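Local coordinates for protein transcriptional regulators (LACI-FAMILY TRANSCRIPTIONAL REGULATORY PROTEIN) (Corynebacterium glutamicum, PDB 3GYB) that probably regulates transcription by binding cis-regulatory DNA, as a LacI-family member with a periplasmic binding protein-like domain, at residues S39-S43 and L44-A48; F82-A85 and G86-I89; I108-K111 and H112-L116; A140-A144 and H145-P149. All coordinates share one frame; numbering follows the deposited sequence.

Contact 1. Residues S39-S43 and L44-A48; sequences SVIDS and LTSQA
The carboxylate of Asp42 is the hub of this turn, reaching forward to Thr45 and Ser46. Its OD1 accepts two backbone N-H groups: Ser46 N at 2.7 Å, arriving almost in line with the C-O bond, and Thr45 N at 2.8 Å from the syn side. The other oxygen takes the Thr45 hydroxyl, with OG1 2.8 Å from Asp42 OD2 and lying above the carboxylate plane, 40° out of it. Three bonds thus fix the rotation of the acid and would be expected to stabilise its negative charge. CG stands between the backbone N and carbonyl carbon of Asp42 (chi1 82°), which turns the carboxylate toward Thr45 and Ser46.

The backbone of Asp42 is held as well. Its N donates to Ser46 OG at 3.0 Å, so Asp42 and Ser46 bond each other reciprocally. Gln47, its chain bent at chi2, brings NE2 back to Asp42 O, 3.1 Å away, in a virtually straight bond (179°) lying in the amide plane. Beneath the polar network, Ile41 CG2 packs against Ser46 CB at 3.7 Å.

Further out, Ser43 OG bonds to Asp13 O and Gln47 OE1 to Ser55 OG, tying the turn to the loop after strand 7-12 and to helix 52-57. Ser46 OG also bonds to Leu38 O of the second subunit, and Thr45 O to Ser28 OG of that subunit. The arrangement is a side-chain-stabilised turn in a beta-alpha connection of the periplasmic binding protein-like fold, leaving the outermost strand of this chain's sheet, at the interface with the second subunit.

Contact 2. Residues F82-A85 and G86-I89; sequences FVIA and GTRI
Ile84 and Thr87 meet where the chain bends away from the end of strand 82-85. The Ile84 CG2 methyl does the touching: it lies 3.3 Å from Thr87 O and 3.9 Å from Thr87 CG2. With CG1 of Ile84 beside the backbone N (chi1 -62°), CG2 stands anti to that N. Thr87 O is thereby buried under a methyl group and has no polar partner in the model. The next residue, Ala85, faces the other way, its CB packing on Ile65 and Val234. Gly86 makes the bend possible with a positive phi of 91°, a conformation in which the lack of a side chain avoids collision with Ala85 O.

Beyond the bend, Arg133 binds both Thr87 OG1 and Arg88 O. The Arg88 guanidinium bonds to Ser97 OG and Thr258 OG1, on strands 97-100 and 258-264, and to His257 O just before the latter strand. The arrangement is a bend with glycine at positive phi, at the C-terminal end of a parallel strand of a periplasmic binding protein-like domain, and Gly86 comes within about 6 Å of the side chain of the magnesium ligand Asp229.

Contact 3. Residues I108-K111 and H112-L116; sequences IATK and HLIDL
Ile108 to Asp115 are joined by four successive i to i+4 backbone hydrogen bonds of an alpha-helix. The shortest runs from Asp115 N to Lys111 O at 2.7 Å. The longest, Leu113 N to Ala109 O, is 3.2 Å. The helical pattern fades at Leu116, whose N makes weak bonds to the carbonyls of His112 and Leu113.

On one side of the helix, Lys111 and Asp115 run across each other at a slant. The lysine leaves with CG anti to its backbone N (chi1 -179°) and then bends at chi2 and chi4, so that CE comes close to both carboxylate oxygens. The closest meeting is Lys111 CE with Asp115 OD1 at 3.2 Å. Lys111 NZ stays 4.0 Å from Asp115 OD2, beyond salt-bridge distance. One turn apart, on the side facing helix 129-144, Thr110 CG2 and Ile114 CD1 touch at 4.0 Å, while Ile114 CG1 covers Thr110 O at 3.3 Å. The hydroxyl of Thr110 is turned back to Ala106 O. Over one face of the His112 ring, toward its rim, sits Leu116 CD1, 3.4 Å above the plane.

The helix packs between several elements: Ala109, Thr110 and Leu113 rest on Phe181 of strand 179-182, Ile108 and His112 on Leu263 of strand 258-264, and Thr110 also on Phe138 of helix 129-144.

Contact 4. Residues A140-A144 and H145-P149; sequences ATMRA and HGLEP
Leu147 N donates to the carbonyl O of Met142, a selenomethionine here, at 2.8 Å. With Gly146 N to Arg143 O at 3.1 Å this bond forms a Schellman motif, in which Gly146, at a phi of 73°, is the C-prime residue that turns the chain off the helix. His145 N adds a bond to Thr141 O and a weak one to Met142 O, so the carbonyls of Thr141, Met142 and Arg143 all receive bonds from the residues that follow the helix.

Arg143 and Glu148 extend side by side, their flat groups 77° apart. Arg143 NH2 and Glu148 OE1 form a salt bridge that is long, 3.9 Å. A water lying in the guanidinium plane accepts from Arg143 NE and donates weakly to Glu148 OE2, bridging the pair. Pro149 CG sits over one guanidinium face, toward its rim, 3.6 Å from Arg143 NH2.

Met142, bent at chi2 and chi3, curls CE against Leu147 CB at 3.5 Å, closer than usual for carbons, while its CB slides past Pro149 CB at 3.8 Å. The His145 ring edge faces Thr141: CD2 lies 3.0 Å from Thr141 O, near the ring plane, with Thr141 CG2 also at the edge.

The motif ends helix 129-144 just before strand 150-151; Pro149 packs back on Phe138 and Glu139 of that helix, while Thr141, Met142 and His145 face helix 102-115.

How the contacts relate
Contacts 3 and 4 form one continuous patch, their centres 11 Å apart, where the ends of helices 102-115 and 129-144 meet. His145 bridges them: its NE2 lies 3.4 Å from Lys111 CD, and its CD2 lies 3.6 Å from Ile114 CD1. Thr110 CG2 packs 3.7 Å from both Met142 SE and Thr141 CG2. Contacts 1 and 2 follow two parallel strands of one sheet, with centres about 17 Å apart and no touch. Contact 1 lies across the chain's centre from contacts 3 and 4. Contact 2 is the nearest to the bound magnesium ion, residue Gly86 lying about 9 Å from the ion, whereas the side chain of Ile108 in contact 3 is about 13 Å from it.

Contact 1. Residues S39-S43 and L44-A48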
ATOM      1  N   SER A  39     -12.422   8.720  -8.741  1.00 12.50           N
ATOM      2  CA  SER A  39     -11.420   9.573  -8.111  1.00 12.72           C
ATOM      3  C   SER A  39     -11.467   9.255  -6.622  1.00 13.34           C
ATOM      4  O   SER A  39     -12.545   9.072  -6.052  1.00 16.32           O
ATOM      5  CB  SER A  39     -11.716  11.054  -8.348  1.00 13.63           C
ATOM      6  OG  SER A  39     -10.606  11.845  -7.945  1.00 18.55           O
ATOM      7  N   VAL A  40     -10.296   9.183  -5.998  1.00 13.01           N
ATOM      8  CA  VAL A  40     -10.200   8.839  -4.588  1.00 12.45           C
ATOM      9  C   VAL A  40      -9.969  10.008  -3.639  1.00 12.31           C
ATOM     10  O   VAL A  40      -9.175  10.910  -3.909  1.00 12.87           O
ATOM     11  CB  VAL A  40      -9.076   7.793  -4.364  1.00 12.33           C
ATOM     12  CG1 VAL A  40      -8.928   7.486  -2.882  1.00 13.30           C
ATOM     13  CG2 VAL A  40      -9.405   6.511  -5.132  1.00 13.60           C
ATOM     14  N   ILE A  41     -10.685   9.967  -2.521  1.00 12.06           N
ATOM     15  CA  ILE A  41     -10.592  10.969  -1.464  1.00 13.72           C
ATOM     16  C   ILE A  41     -10.182  10.183  -0.219  1.00 13.39           C
ATOM     17  O   ILE A  41     -10.791   9.164   0.090  1.00 13.91           O
ATOM     18  CB  ILE A  41     -11.971  11.630  -1.205  1.00 14.45           C
ATOM     19  CG1 ILE A  41     -12.437  12.396  -2.446  1.00 17.80           C
ATOM     20  CG2 ILE A  41     -11.899  12.542   0.022  1.00 16.26           C
ATOM     21  CD1 ILE A  41     -11.620  13.629  -2.772  1.00 20.41           C
ATOM     22  N   ASP A  42      -9.146  10.627   0.491  1.00 15.23           N
ATOM     23  CA  ASP A  42      -8.736   9.906   1.689  1.00 16.50           C
ATOM     24  C   ASP A  42      -9.120  10.718   2.926  1.00 18.46           C
ATOM     25  O   ASP A  42      -9.733  11.781   2.807  1.00 20.74           O
ATOM     26  CB  ASP A  42      -7.228   9.602   1.649  1.00 17.96           C
ATOM     27  CG  ASP A  42      -6.371  10.769   2.096  1.00 20.13           C
ATOM     28  OD1 ASP A  42      -6.834  11.926   2.017  1.00 21.02           O
ATOM     29  OD2 ASP A  42      -5.217  10.521   2.518  1.00 18.60           O
ATOM     30  N   SER A  43      -8.787  10.224   4.111  1.00 18.86           N
ATOM     31  CA  SER A  43      -9.146  10.946   5.325  1.00 21.30           C
ATOM     32  C   SER A  43      -7.969  11.661   5.980  1.00 22.09           C
ATOM     33  O   SER A  43      -8.135  12.309   7.016  1.00 24.80           O
ATOM     34  CB  SER A  43      -9.776   9.987   6.340  1.00 21.59           C
ATOM     35  OG  SER A  43      -8.802   9.098   6.860  1.00 25.30           O
ATOM     36  N   LEU A  44      -6.788  11.557   5.382  1.00 22.31           N
ATOM     37  CA  LEU A  44      -5.605  12.183   5.963  1.00 22.65           C
ATOM     38  C   LEU A  44      -4.980  13.304   5.138  1.00 21.87           C
ATOM     39  O   LEU A  44      -4.320  14.185   5.691  1.00 23.61           O
ATOM     40  CB  LEU A  44      -4.535  11.120   6.225  1.00 24.89           C
ATOM     41  CG  LEU A  44      -4.895   9.956   7.148  1.00 26.34           C
ATOM     42  CD1 LEU A  44      -3.760   8.941   7.156  1.00 27.43           C
ATOM     43  CD2 LEU A  44      -5.155  10.479   8.550  1.00 28.02           C
ATOM     44  N   THR A  45      -5.191  13.289   3.828  1.00 20.24           N
ATOM     45  CA  THR A  45      -4.574  14.303   2.981  1.00 19.31           C
ATOM     46  C   THR A  45      -5.471  15.111   2.048  1.00 18.64           C
ATOM     47  O   THR A  45      -5.095  16.204   1.630  1.00 17.74           O
ATOM     48  CB  THR A  45      -3.468  13.676   2.116  1.00 19.00           C
ATOM     49  OG1 THR A  45      -4.041  12.682   1.253  1.00 18.64           O
ATOM     50  CG2 THR A  45      -2.405  13.028   2.999  1.00 20.70           C
ATOM     51  N   SER A  46      -6.645  14.591   1.714  1.00 17.88           N
ATOM     52  CA  SER A  46      -7.532  15.305   0.799  1.00 17.48           C
ATOM     53  C   SER A  46      -8.045  16.645   1.308  1.00 18.20           C
ATOM     54  O   SER A  46      -8.439  17.496   0.514  1.00 18.67           O
ATOM     55  CB  SER A  46      -8.719  14.421   0.410  1.00 17.84           C
ATOM     56  OG  SER A  46      -8.306  13.387  -0.468  1.00 17.02           O
ATOM     57  N   GLN A  47      -8.058  16.829   2.623  1.00 18.86           N
ATOM     58  CA  GLN A  47      -8.518  18.088   3.197  1.00 19.68           C
ATOM     59  C   GLN A  47      -7.794  18.390   4.501  1.00 21.70           C
ATOM     60  O   GLN A  47      -7.119  17.529   5.061  1.00 21.34           O
ATOM     61  CB  GLN A  47     -10.035  18.063   3.427  1.00 19.11           C
ATOM     62  CG  GLN A  47     -10.557  16.894   4.255  1.00 17.55           C
ATOM     63  CD  GLN A  47     -10.496  15.574   3.511  1.00 17.01           C
ATOM     64  OE1 GLN A  47     -10.933  15.478   2.367  1.00 17.38           O
ATOM     65  NE2 GLN A  47      -9.960  14.544   4.164  1.00 17.67           N
ATOM     66  N   ALA A  48      -7.928  19.624   4.975  1.00 22.75           N
ATOM     67  CA  ALA A  48      -7.274  20.036   6.209  1.00 26.01           C
ATOM     68  C   ALA A  48      -8.000  19.489   7.430  1.00 27.11           C
ATOM     69  O   ALA A  48      -7.374  19.133   8.430  1.00 29.19           O
ATOM     70  CB  ALA A  48      -7.203  21.559   6.278  1.00 24.80           C
TER

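Contact 2. Residues F82-A85 and G86-I89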
ATOM      1  N   PHE A  82     -25.231   6.934  -2.584  1.00 19.10           N
ATOM      2  CA  PHE A  82     -23.991   6.382  -2.055  1.00 19.13           C
ATOM      3  C   PHE A  82     -24.159   4.969  -1.518  1.00 18.97           C
ATOM      4  O   PHE A  82     -25.265   4.532  -1.188  1.00 19.32           O
ATOM      5  CB  PHE A  82     -23.431   7.272  -0.938  1.00 19.00           C
ATOM      6  CG  PHE A  82     -24.258   7.268   0.316  1.00 23.85           C
ATOM      7  CD1 PHE A  82     -25.391   8.067   0.422  1.00 24.71           C
ATOM      8  CD2 PHE A  82     -23.921   6.438   1.381  1.00 25.16           C
ATOM      9  CE1 PHE A  82     -26.178   8.039   1.572  1.00 27.42           C
ATOM     10  CE2 PHE A  82     -24.701   6.402   2.535  1.00 27.58           C
ATOM     11  CZ  PHE A  82     -25.833   7.206   2.629  1.00 27.30           C
ATOM     12  N   VAL A  83     -23.038   4.264  -1.432  1.00 17.04           N
ATOM     13  CA  VAL A  83     -23.003   2.909  -0.916  1.00 15.96           C
ATOM     14  C   VAL A  83     -21.797   2.822  -0.005  1.00 16.83           C
ATOM     15  O   VAL A  83     -20.723   3.321  -0.347  1.00 16.44           O
ATOM     16  CB  VAL A  83     -22.836   1.862  -2.044  1.00 15.73           C
ATOM     17  CG1 VAL A  83     -22.554   0.489  -1.445  1.00 17.53           C
ATOM     18  CG2 VAL A  83     -24.097   1.807  -2.895  1.00 16.66           C
ATOM     19  N   ILE A  84     -21.984   2.219   1.162  1.00 16.86           N
ATOM     20  CA  ILE A  84     -20.892   2.045   2.108  1.00 18.23           C
ATOM     21  C   ILE A  84     -20.291   0.682   1.772  1.00 18.46           C
ATOM     22  O   ILE A  84     -20.999  -0.326   1.739  1.00 17.57           O
ATOM     23  CB  ILE A  84     -21.417   2.070   3.561  1.00 18.84           C
ATOM     24  CG1 ILE A  84     -22.055   3.434   3.847  1.00 21.14           C
ATOM     25  CG2 ILE A  84     -20.277   1.813   4.539  1.00 18.78           C
ATOM     26  CD1 ILE A  84     -22.788   3.505   5.169  1.00 23.23           C
ATOM     27  N   ALA A  85     -18.986   0.655   1.511  1.00 19.20           N
ATOM     28  CA  ALA A  85     -18.309  -0.582   1.139  1.00 20.67           C
ATOM     29  C   ALA A  85     -17.157  -0.964   2.061  1.00 23.42           C
ATOM     30  O   ALA A  85     -16.353  -0.120   2.452  1.00 22.79           O
ATOM     31  CB  ALA A  85     -17.797  -0.472  -0.290  1.00 21.28           C
ATOM     32  N   GLY A  86     -17.085  -2.247   2.401  1.00 25.10           N
ATOM     33  CA  GLY A  86     -16.010  -2.721   3.253  1.00 28.16           C
ATOM     34  C   GLY A  86     -16.342  -2.681   4.726  1.00 31.17           C
ATOM     35  O   GLY A  86     -15.718  -3.377   5.528  1.00 33.73           O
ATOM     36  N   THR A  87     -17.318  -1.856   5.087  1.00 31.95           N
ATOM     37  CA  THR A  87     -17.737  -1.732   6.477  1.00 33.50           C
ATOM     38  C   THR A  87     -19.212  -1.361   6.541  1.00 33.97           C
ATOM     39  O   THR A  87     -19.906  -1.360   5.523  1.00 33.80           O
ATOM     40  CB  THR A  87     -16.907  -0.657   7.222  1.00 34.83           C
ATOM     41  OG1 THR A  87     -17.286  -0.627   8.605  1.00 34.66           O
ATOM     42  CG2 THR A  87     -17.134   0.716   6.605  1.00 34.37           C
ATOM     43  N   ARG A  88     -19.685  -1.049   7.742  1.00 34.65           N
ATOM     44  CA  ARG A  88     -21.080  -0.683   7.959  1.00 36.04           C
ATOM     45  C   ARG A  88     -21.307  -0.462   9.447  1.00 37.71           C
ATOM     46  O   ARG A  88     -20.471  -0.833  10.274  1.00 37.45           O
ATOM     47  CB  ARG A  88     -22.006  -1.803   7.473  1.00 35.63           C
ATOM     48  CG  ARG A  88     -21.634  -3.168   8.026  1.00 33.84           C
ATOM     49  CD  ARG A  88     -22.646  -4.245   7.674  1.00 32.14           C
ATOM     50  NE  ARG A  88     -23.046  -4.209   6.270  1.00 30.14           N
ATOM     51  CZ  ARG A  88     -23.343  -5.290   5.554  1.00 28.99           C
ATOM     52  NH1 ARG A  88     -23.272  -6.491   6.110  1.00 28.68           N
ATOM     53  NH2 ARG A  88     -23.731  -5.169   4.292  1.00 29.25           N
ATOM     54  N   ILE A  89     -22.438   0.146   9.785  1.00 39.20           N
ATOM     55  CA  ILE A  89     -22.773   0.383  11.181  1.00 41.26           C
ATOM     56  C   ILE A  89     -23.357  -0.934  11.681  1.00 42.08           C
ATOM     57  O   ILE A  89     -24.325  -1.444  11.116  1.00 41.96           O
ATOM     58  CB  ILE A  89     -23.833   1.494  11.326  1.00 42.40           C
ATOM     59  CG1 ILE A  89     -23.484   2.674  10.415  1.00 43.63           C
ATOM     60  CG2 ILE A  89     -23.901   1.956  12.773  1.00 43.33           C
ATOM     61  CD1 ILE A  89     -22.125   3.294  10.689  1.00 44.53           C
TER

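Contact 3. Residues I108-K111 and H112-L116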
ATOM      1  N   ILE A 108     -13.409 -17.551  12.155  1.00 15.24           N
ATOM      2  CA  ILE A 108     -12.573 -18.452  11.377  1.00 15.14           C
ATOM      3  C   ILE A 108     -11.117 -18.331  11.811  1.00 13.58           C
ATOM      4  O   ILE A 108     -10.439 -19.333  12.018  1.00 13.14           O
ATOM      5  CB  ILE A 108     -12.661 -18.133   9.871  1.00 14.38           C
ATOM      6  CG1 ILE A 108     -14.076 -18.422   9.362  1.00 14.80           C
ATOM      7  CG2 ILE A 108     -11.624 -18.943   9.102  1.00 14.70           C
ATOM      8  CD1 ILE A 108     -14.285 -18.093   7.894  1.00 17.79           C
ATOM      9  N   ALA A 109     -10.646 -17.095  11.944  1.00 13.14           N
ATOM     10  CA  ALA A 109      -9.271 -16.842  12.342  1.00 12.42           C
ATOM     11  C   ALA A 109      -8.959 -17.413  13.714  1.00 12.59           C
ATOM     12  O   ALA A 109      -7.948 -18.088  13.901  1.00 12.96           O
ATOM     13  CB  ALA A 109      -8.994 -15.340  12.337  1.00 13.40           C
ATOM     14  N   THR A 110      -9.832 -17.132  14.676  1.00 13.22           N
ATOM     15  CA  THR A 110      -9.639 -17.598  16.039  1.00 13.34           C
ATOM     16  C   THR A 110      -9.728 -19.112  16.119  1.00 14.26           C
ATOM     17  O   THR A 110      -8.887 -19.758  16.745  1.00 12.67           O
ATOM     18  CB  THR A 110     -10.681 -16.963  16.972  1.00 13.14           C
ATOM     19  OG1 THR A 110     -10.636 -15.540  16.815  1.00 14.11           O
ATOM     20  CG2 THR A 110     -10.389 -17.308  18.426  1.00 13.20           C
ATOM     21  N   LYS A 111     -10.744 -19.672  15.472  1.00 14.49           N
ATOM     22  CA  LYS A 111     -10.939 -21.115  15.468  1.00 15.03           C
ATOM     23  C   LYS A 111      -9.735 -21.807  14.832  1.00 15.11           C
ATOM     24  O   LYS A 111      -9.337 -22.885  15.264  1.00 16.69           O
ATOM     25  CB  LYS A 111     -12.217 -21.472  14.703  1.00 17.15           C
ATOM     26  CG  LYS A 111     -12.538 -22.970  14.669  1.00 20.87           C
ATOM     27  CD  LYS A 111     -12.772 -23.524  16.065  1.00 25.15           C
ATOM     28  CE  LYS A 111     -13.188 -24.988  16.017  1.00 26.49           C
ATOM     29  NZ  LYS A 111     -14.382 -25.194  15.156  1.00 30.89           N
ATOM     30  N   HIS A 112      -9.146 -21.184  13.812  1.00 13.92           N
ATOM     31  CA  HIS A 112      -7.982 -21.778  13.157  1.00 15.19           C
ATOM     32  C   HIS A 112      -6.837 -21.914  14.156  1.00 14.81           C
ATOM     33  O   HIS A 112      -6.192 -22.957  14.233  1.00 14.97           O
ATOM     34  CB  HIS A 112      -7.533 -20.921  11.966  1.00 14.26           C
ATOM     35  CG  HIS A 112      -6.372 -21.494  11.208  1.00 15.31           C
ATOM     36  ND1 HIS A 112      -6.409 -22.740  10.621  1.00 15.45           N
ATOM     37  CD2 HIS A 112      -5.151 -20.980  10.926  1.00 15.68           C
ATOM     38  CE1 HIS A 112      -5.260 -22.971  10.010  1.00 14.60           C
ATOM     39  NE2 HIS A 112      -4.479 -21.918  10.179  1.00 16.44           N
ATOM     40  N   LEU A 113      -6.585 -20.854  14.922  1.00 13.81           N
ATOM     41  CA  LEU A 113      -5.519 -20.885  15.915  1.00 14.44           C
ATOM     42  C   LEU A 113      -5.826 -21.932  16.981  1.00 13.56           C
ATOM     43  O   LEU A 113      -4.938 -22.659  17.423  1.00 13.39           O
ATOM     44  CB  LEU A 113      -5.352 -19.503  16.554  1.00 13.77           C
ATOM     45  CG  LEU A 113      -4.872 -18.420  15.583  1.00 13.06           C
ATOM     46  CD1 LEU A 113      -4.725 -17.091  16.328  1.00 12.62           C
ATOM     47  CD2 LEU A 113      -3.537 -18.838  14.974  1.00 13.24           C
ATOM     48  N   ILE A 114      -7.089 -22.009  17.386  1.00 13.40           N
ATOM     49  CA  ILE A 114      -7.507 -22.991  18.383  1.00 14.89           C
ATOM     50  C   ILE A 114      -7.332 -24.406  17.839  1.00 15.65           C
ATOM     51  O   ILE A 114      -6.797 -25.280  18.527  1.00 16.36           O
ATOM     52  CB  ILE A 114      -8.978 -22.771  18.790  1.00 13.64           C
ATOM     53  CG1 ILE A 114      -9.100 -21.454  19.558  1.00 15.34           C
ATOM     54  CG2 ILE A 114      -9.477 -23.935  19.654  1.00 15.01           C
ATOM     55  CD1 ILE A 114     -10.532 -21.044  19.831  1.00 13.45           C
ATOM     56  N   ASP A 115      -7.769 -24.638  16.603  1.00 15.82           N
ATOM     57  CA  ASP A 115      -7.627 -25.966  16.015  1.00 16.27           C
ATOM     58  C   ASP A 115      -6.156 -26.330  15.816  1.00 16.67           C
ATOM     59  O   ASP A 115      -5.818 -27.509  15.715  1.00 18.81           O
ATOM     60  CB  ASP A 115      -8.378 -26.065  14.683  1.00 18.23           C
ATOM     61  CG  ASP A 115      -9.885 -26.126  14.865  1.00 21.68           C
ATOM     62  OD1 ASP A 115     -10.337 -26.511  15.964  1.00 24.19           O
ATOM     63  OD2 ASP A 115     -10.617 -25.802  13.907  1.00 25.00           O
ATOM     64  N   LEU A 116      -5.279 -25.328  15.763  1.00 16.25           N
ATOM     65  CA  LEU A 116      -3.848 -25.591  15.601  1.00 15.10           C
ATOM     66  C   LEU A 116      -3.186 -25.944  16.932  1.00 15.80           C
ATOM     67  O   LEU A 116      -1.989 -26.237  16.983  1.00 16.83           O
ATOM     68  CB  LEU A 116      -3.134 -24.385  14.977  1.00 16.15           C
ATOM     69  CG  LEU A 116      -3.304 -24.195  13.469  1.00 15.64           C
ATOM     70  CD1 LEU A 116      -2.744 -22.845  13.046  1.00 15.82           C
ATOM     71  CD2 LEU A 116      -2.591 -25.318  12.733  1.00 17.30           C
TER

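Contact 4. Residues A140-A144 and H145-P149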
ATOM      1  N   ALA A 140     -15.895 -13.802  21.825  1.00 18.43           N
ATOM      2  CA  ALA A 140     -16.985 -14.775  21.869  1.00 17.81           C
ATOM      3  C   ALA A 140     -16.509 -16.164  21.452  1.00 18.87           C
ATOM      4  O   ALA A 140     -16.909 -17.174  22.033  1.00 19.08           O
ATOM      5  CB  ALA A 140     -18.131 -14.327  20.967  1.00 18.05           C
ATOM      6  N   THR A 141     -15.656 -16.216  20.435  1.00 17.08           N
ATOM      7  CA  THR A 141     -15.144 -17.492  19.960  1.00 16.37           C
ATOM      8  C   THR A 141     -14.213 -18.110  20.994  1.00 16.57           C
ATOM      9  O   THR A 141     -14.248 -19.323  21.208  1.00 18.20           O
ATOM     10  CB  THR A 141     -14.402 -17.324  18.630  1.00 15.22           C
ATOM     11  OG1 THR A 141     -15.308 -16.788  17.658  1.00 16.42           O
ATOM     12  CG2 THR A 141     -13.863 -18.664  18.137  1.00 15.75           C
HETATM   13  N   MSE A 142     -13.369 -17.292  21.620  1.00 16.34           N
HETATM   14  CA  MSE A 142     -12.468 -17.815  22.639  1.00 16.77           C
HETATM   15  C   MSE A 142     -13.285 -18.409  23.793  1.00 17.18           C
HETATM   16  O   MSE A 142     -13.039 -19.530  24.212  1.00 17.92           O
HETATM   17  CB  MSE A 142     -11.545 -16.709  23.175  1.00 17.20           C
HETATM   18  CG  MSE A 142     -10.442 -16.288  22.209  1.00 16.82           C
HETATM   19 SE   MSE A 142      -9.077 -17.630  21.897  1.00 22.77          SE
HETATM   20  CE  MSE A 142      -8.146 -17.534  23.593  1.00 20.08           C
ATOM     21  N   ARG A 143     -14.269 -17.657  24.285  1.00 17.26           N
ATOM     22  CA  ARG A 143     -15.106 -18.141  25.384  1.00 16.84           C
ATOM     23  C   ARG A 143     -15.972 -19.333  24.992  1.00 17.99           C
ATOM     24  O   ARG A 143     -16.282 -20.184  25.823  1.00 18.15           O
ATOM     25  CB  ARG A 143     -15.988 -17.012  25.919  1.00 18.15           C
ATOM     26  CG  ARG A 143     -15.191 -15.896  26.568  1.00 17.82           C
ATOM     27  CD  ARG A 143     -16.058 -15.025  27.459  1.00 22.34           C
ATOM     28  NE  ARG A 143     -15.243 -14.022  28.138  1.00 22.88           N
ATOM     29  CZ  ARG A 143     -14.899 -12.852  27.611  1.00 23.65           C
ATOM     30  NH1 ARG A 143     -15.307 -12.525  26.394  1.00 25.40           N
ATOM     31  NH2 ARG A 143     -14.124 -12.020  28.294  1.00 22.72           N
ATOM     32  N   ALA A 144     -16.370 -19.396  23.729  1.00 17.19           N
ATOM     33  CA  ALA A 144     -17.185 -20.517  23.276  1.00 18.22           C
ATOM     34  C   ALA A 144     -16.377 -21.803  23.417  1.00 17.99           C
ATOM     35  O   ALA A 144     -16.926 -22.869  23.693  1.00 18.39           O
ATOM     36  CB  ALA A 144     -17.596 -20.321  21.827  1.00 17.78           C
ATOM     37  N   HIS A 145     -15.064 -21.685  23.229  1.00 17.84           N
ATOM     38  CA  HIS A 145     -14.154 -22.818  23.317  1.00 17.32           C
ATOM     39  C   HIS A 145     -13.479 -22.974  24.676  1.00 18.47           C
ATOM     40  O   HIS A 145     -12.496 -23.711  24.807  1.00 19.02           O
ATOM     41  CB  HIS A 145     -13.109 -22.710  22.206  1.00 18.09           C
ATOM     42  CG  HIS A 145     -13.679 -22.894  20.834  1.00 20.55           C
ATOM     43  ND1 HIS A 145     -14.005 -24.132  20.326  1.00 22.84           N
ATOM     44  CD2 HIS A 145     -14.035 -21.994  19.888  1.00 20.10           C
ATOM     45  CE1 HIS A 145     -14.535 -23.988  19.124  1.00 22.62           C
ATOM     46  NE2 HIS A 145     -14.565 -22.698  18.835  1.00 24.03           N
ATOM     47  N   GLY A 146     -14.014 -22.277  25.678  1.00 17.88           N
ATOM     48  CA  GLY A 146     -13.491 -22.362  27.034  1.00 18.49           C
ATOM     49  C   GLY A 146     -12.160 -21.692  27.303  1.00 18.25           C
ATOM     50  O   GLY A 146     -11.468 -22.034  28.267  1.00 19.03           O
ATOM     51  N   LEU A 147     -11.801 -20.730  26.461  1.00 16.93           N
ATOM     52  CA  LEU A 147     -10.540 -20.018  26.615  1.00 16.42           C
ATOM     53  C   LEU A 147     -10.793 -18.566  26.984  1.00 16.51           C
ATOM     54  O   LEU A 147     -11.783 -17.964  26.554  1.00 16.73           O
ATOM     55  CB  LEU A 147      -9.735 -20.084  25.310  1.00 15.78           C
ATOM     56  CG  LEU A 147      -9.365 -21.487  24.822  1.00 16.05           C
ATOM     57  CD1 LEU A 147      -8.672 -21.400  23.469  1.00 15.95           C
ATOM     58  CD2 LEU A 147      -8.462 -22.162  25.846  1.00 16.80           C
ATOM     59  N   GLU A 148      -9.900 -18.009  27.791  1.00 18.03           N
ATOM     60  CA  GLU A 148     -10.018 -16.620  28.208  1.00 18.32           C
ATOM     61  C   GLU A 148      -9.316 -15.771  27.157  1.00 18.14           C
ATOM     62  O   GLU A 148      -8.118 -15.933  26.918  1.00 17.26           O
ATOM     63  CB  GLU A 148      -9.361 -16.407  29.573  1.00 22.41           C
ATOM     64  CG  GLU A 148      -9.519 -14.985  30.109  1.00 26.18           C
ATOM     65  CD  GLU A 148     -10.972 -14.615  30.380  1.00 29.23           C
ATOM     66  OE1 GLU A 148     -11.270 -13.406  30.487  1.00 31.31           O
ATOM     67  OE2 GLU A 148     -11.816 -15.529  30.498  1.00 30.96           O
ATOM     68  N   PRO A 149     -10.053 -14.858  26.514  1.00 16.33           N
ATOM     69  CA  PRO A 149      -9.438 -14.012  25.489  1.00 16.19           C
ATOM     70  C   PRO A 149      -8.477 -12.980  26.063  1.00 16.96           C
ATOM     71  O   PRO A 149      -8.601 -12.564  27.217  1.00 16.85           O
ATOM     72  CB  PRO A 149     -10.642 -13.368  24.809  1.00 16.92           C
ATOM     73  CG  PRO A 149     -11.614 -13.222  25.950  1.00 17.04           C
ATOM     74  CD  PRO A 149     -11.491 -14.562  26.652  1.00 15.80           C
TER
HETATM   75  O   HOH W   1     -15.153 -15.714  30.800  1.00 44.44           O